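Local coordinates for protein Hcp1 family type VI secretion system effector (Salmonella typhimurium, PDB 5XHH) that probably builds the stacked rings of the inner tube of a type VI secretion system, as Hcp-family proteins do, and may travel with its effectors, at residues E26-R31 / D57-I62. Residues are numbered along the deposited sequence; the frame is centred on the assembly and turned at random.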
loop_
_atom_site.group_PDB
_atom_site.type_symbol
_atom_site.label_atom_id
_atom_site.label_comp_id
_atom_site.label_asym_id
_atom_site.label_seq_id
_atom_site.Cartn_x
_atom_site.Cartn_y
_atom_site.Cartn_z
ATOM N N GLU A 26 -7.265 -6.424 4.791
ATOM C CA GLU A 26 -7.579 -5.485 5.855
ATOM C C GLU A 26 -6.273 -5.030 6.499
ATOM O O GLU A 26 -5.487 -5.850 6.984
ATOM C CB GLU A 26 -8.521 -6.128 6.873
ATOM C CG GLU A 26 -9.910 -6.421 6.286
ATOM C CD GLU A 26 -10.905 -6.938 7.310
ATOM O OE1 GLU A 26 -10.511 -7.147 8.473
ATOM O OE2 GLU A 26 -12.086 -7.127 6.954
ATOM N N VAL A 27 -6.039 -3.726 6.493
ATOM C CA VAL A 27 -4.750 -3.161 6.854
ATOM C C VAL A 27 -4.828 -2.593 8.259
ATOM O O VAL A 27 -5.744 -1.832 8.576
ATOM C CB VAL A 27 -4.327 -2.078 5.850
ATOM C CG1 VAL A 27 -3.172 -1.242 6.416
ATOM C CG2 VAL A 27 -3.966 -2.719 4.519
ATOM N N LEU A 28 -3.848 -2.938 9.089
ATOM C CA LEU A 28 -3.761 -2.385 10.435
ATOM C C LEU A 28 -3.168 -0.974 10.438
ATOM O O LEU A 28 -3.659 -0.106 11.159
ATOM C CB LEU A 28 -2.944 -3.320 11.328
ATOM C CG LEU A 28 -3.540 -4.740 11.447
ATOM C CD1 LEU A 28 -2.513 -5.718 11.939
ATOM C CD2 LEU A 28 -4.792 -4.736 12.358
ATOM N N SER A 29 -2.141 -0.724 9.624
ATOM C CA SER A 29 -1.505 0.586 9.537
ATOM C C SER A 29 -0.632 0.617 8.290
ATOM O O SER A 29 -0.316 -0.422 7.710
ATOM C CB SER A 29 -0.673 0.893 10.786
ATOM O OG SER A 29 0.473 0.079 10.846
ATOM N N TRP A 30 -0.209 1.821 7.905
ATOM C CA TRP A 30 0.499 2.013 6.641
ATOM C C TRP A 30 1.213 3.351 6.690
ATOM O O TRP A 30 0.808 4.251 7.420
ATOM C CB TRP A 30 -0.460 1.964 5.443
ATOM C CG TRP A 30 -1.499 3.037 5.509
ATOM C CD1 TRP A 30 -2.754 2.936 6.030
ATOM C CD2 TRP A 30 -1.358 4.391 5.056
ATOM N NE1 TRP A 30 -3.404 4.136 5.934
ATOM C CE2 TRP A 30 -2.565 5.054 5.349
ATOM C CE3 TRP A 30 -0.321 5.108 4.443
ATOM C CZ2 TRP A 30 -2.778 6.408 5.029
ATOM C CZ3 TRP A 30 -0.530 6.468 4.133
ATOM C CH2 TRP A 30 -1.749 7.091 4.422
ATOM N N ARG A 31 2.265 3.481 5.886
ATOM C CA ARG A 31 2.957 4.756 5.747
ATOM C C ARG A 31 3.817 4.739 4.488
ATOM O O ARG A 31 4.234 3.683 4.005
ATOM C CB ARG A 31 3.815 5.082 6.983
ATOM C CG ARG A 31 5.093 4.268 7.143
ATOM C CD ARG A 31 4.798 2.892 7.732
ATOM N NE ARG A 31 3.989 2.955 8.948
ATOM C CZ ARG A 31 3.321 1.922 9.454
ATOM N NH1 ARG A 31 2.604 2.066 10.558
ATOM N NH2 ARG A 31 3.359 0.744 8.848
ATOM N N ASP A 57 4.888 0.958 3.207
ATOM C CA ASP A 57 5.011 0.034 4.331
ATOM C C ASP A 57 3.620 -0.165 4.928
ATOM O O ASP A 57 2.952 0.811 5.270
ATOM C CB ASP A 57 6.001 0.589 5.367
ATOM C CG ASP A 57 6.159 -0.308 6.619
ATOM O OD1 ASP A 57 5.154 -0.706 7.240
ATOM O OD2 ASP A 57 7.308 -0.594 7.003
ATOM N N PHE A 58 3.170 -1.414 5.047
ATOM C CA PHE A 58 1.892 -1.653 5.707
ATOM C C PHE A 58 1.978 -2.883 6.600
ATOM O O PHE A 58 2.866 -3.722 6.452
ATOM C CB PHE A 58 0.725 -1.765 4.704
ATOM C CG PHE A 58 0.668 -3.056 3.925
ATOM C CD1 PHE A 58 -0.055 -4.138 4.404
ATOM C CD2 PHE A 58 1.271 -3.163 2.694
ATOM C CE1 PHE A 58 -0.123 -5.328 3.689
ATOM C CE2 PHE A 58 1.196 -4.347 1.960
ATOM C CZ PHE A 58 0.492 -5.424 2.460
ATOM N N ASP A 59 1.040 -2.964 7.539
ATOM C CA ASP A 59 0.938 -4.063 8.500
ATOM C C ASP A 59 -0.417 -4.739 8.320
ATOM O O ASP A 59 -1.434 -4.061 8.104
ATOM C CB ASP A 59 1.082 -3.531 9.948
ATOM C CG ASP A 59 1.296 -4.639 10.991
ATOM O OD1 ASP A 59 1.613 -5.808 10.648
ATOM O OD2 ASP A 59 1.143 -4.323 12.188
ATOM N N HIS A 60 -0.443 -6.067 8.382
ATOM C CA HIS A 60 -1.734 -6.736 8.437
ATOM C C HIS A 60 -1.590 -7.989 9.288
ATOM O O HIS A 60 -0.477 -8.444 9.568
ATOM C CB HIS A 60 -2.263 -7.072 7.031
ATOM C CG HIS A 60 -1.486 -8.151 6.332
ATOM N ND1 HIS A 60 -2.092 -9.220 5.703
ATOM C CD2 HIS A 60 -0.154 -8.336 6.185
ATOM C CE1 HIS A 60 -1.164 -10.014 5.201
ATOM N NE2 HIS A 60 0.019 -9.500 5.481
ATOM N N TYR A 61 -2.723 -8.531 9.728
ATOM C CA TYR A 61 -2.693 -9.860 10.326
ATOM C C TYR A 61 -2.281 -10.864 9.264
ATOM O O TYR A 61 -2.596 -10.699 8.085
ATOM C CB TYR A 61 -4.057 -10.234 10.916
ATOM C CG TYR A 61 -4.405 -9.440 12.147
ATOM C CD1 TYR A 61 -3.568 -9.451 13.246
ATOM C CD2 TYR A 61 -5.565 -8.685 12.211
ATOM C CE1 TYR A 61 -3.860 -8.722 14.369
ATOM C CE2 TYR A 61 -5.878 -7.943 13.349
ATOM C CZ TYR A 61 -5.012 -7.970 14.419
ATOM O OH TYR A 61 -5.278 -7.256 15.560
ATOM N N ILE A 62 -1.531 -11.889 9.665
ATOM C CA ILE A 62 -1.184 -12.920 8.694
ATOM C C ILE A 62 -2.472 -13.534 8.184
ATOM O O ILE A 62 -3.357 -13.893 8.968
ATOM C CB ILE A 62 -0.241 -13.963 9.309
ATOM C CG1 ILE A 62 1.094 -13.304 9.667
ATOM C CG2 ILE A 62 -0.053 -15.137 8.323
ATOM C CD1 ILE A 62 2.077 -14.204 10.394
HETATM O O HOH W 1 -5.277 -7.441 9.084
HETATM O O HOH W 2 0.550 -1.786 13.095
#
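Strands 29-31 and 57-61 run antiparallel, their short axes 173° apart: Arg31 and Asp57 exchange two backbone hydrogen bonds as a hydrogen-bonded pair, and Trp30 faces Phe58 in the non-hydrogen-bonded pair beside it. Farther along, Asp59 N gives its hydrogen to Ser29 O, but Asp59 O accepts from Leu28 N (2.8 Å, N to O), which comes from above the carbonyl plane. Water 1 bridges Glu26 O and Tyr61 N. On the face bearing Ser29, Arg31, Asp57 and Asp59, the Arg31 chain bends at chi2 and chi3, which brings the guanidinium alongside Asp57, with NH1 turned back toward Ser29. Arg31 NH2 reaches Asp57 OD1 in a salt bridge of 2.8 Å; OD1 lies near the guanidinium plane, whereas NH2 meets the carboxylate from above its plane, the two planes 83° apart. NH1 donates to Ser29 OG, which water 2 links to Asp59 OD2; that carboxylate oxygen also pairs with Arg122 of strand 121-129. Strand 29-36 is the edge of its sheet within the chain, and just before it the chain passes to the other sheet of the Hcp beta-barrel, where Val27 bonds through its backbone to Ile5 of strand 3-9. Trp30 and Phe58 point to the opposite face, toward the barrel interior, where Leu7 of strand 3-9 touches both Val27 and Phe58. Trp30 CB meets Phe58 CB at 4.0 Å, and Val27 CG2 lies 4.2 Å from Phe58 CD1. At the far end Leu28 crosses Tyr61 at about a right angle, CD1 centred over one ring face in a CH-pi contact (4.0 Å to the centroid) and CD2 3.5 Å from CE2 of Tyr61.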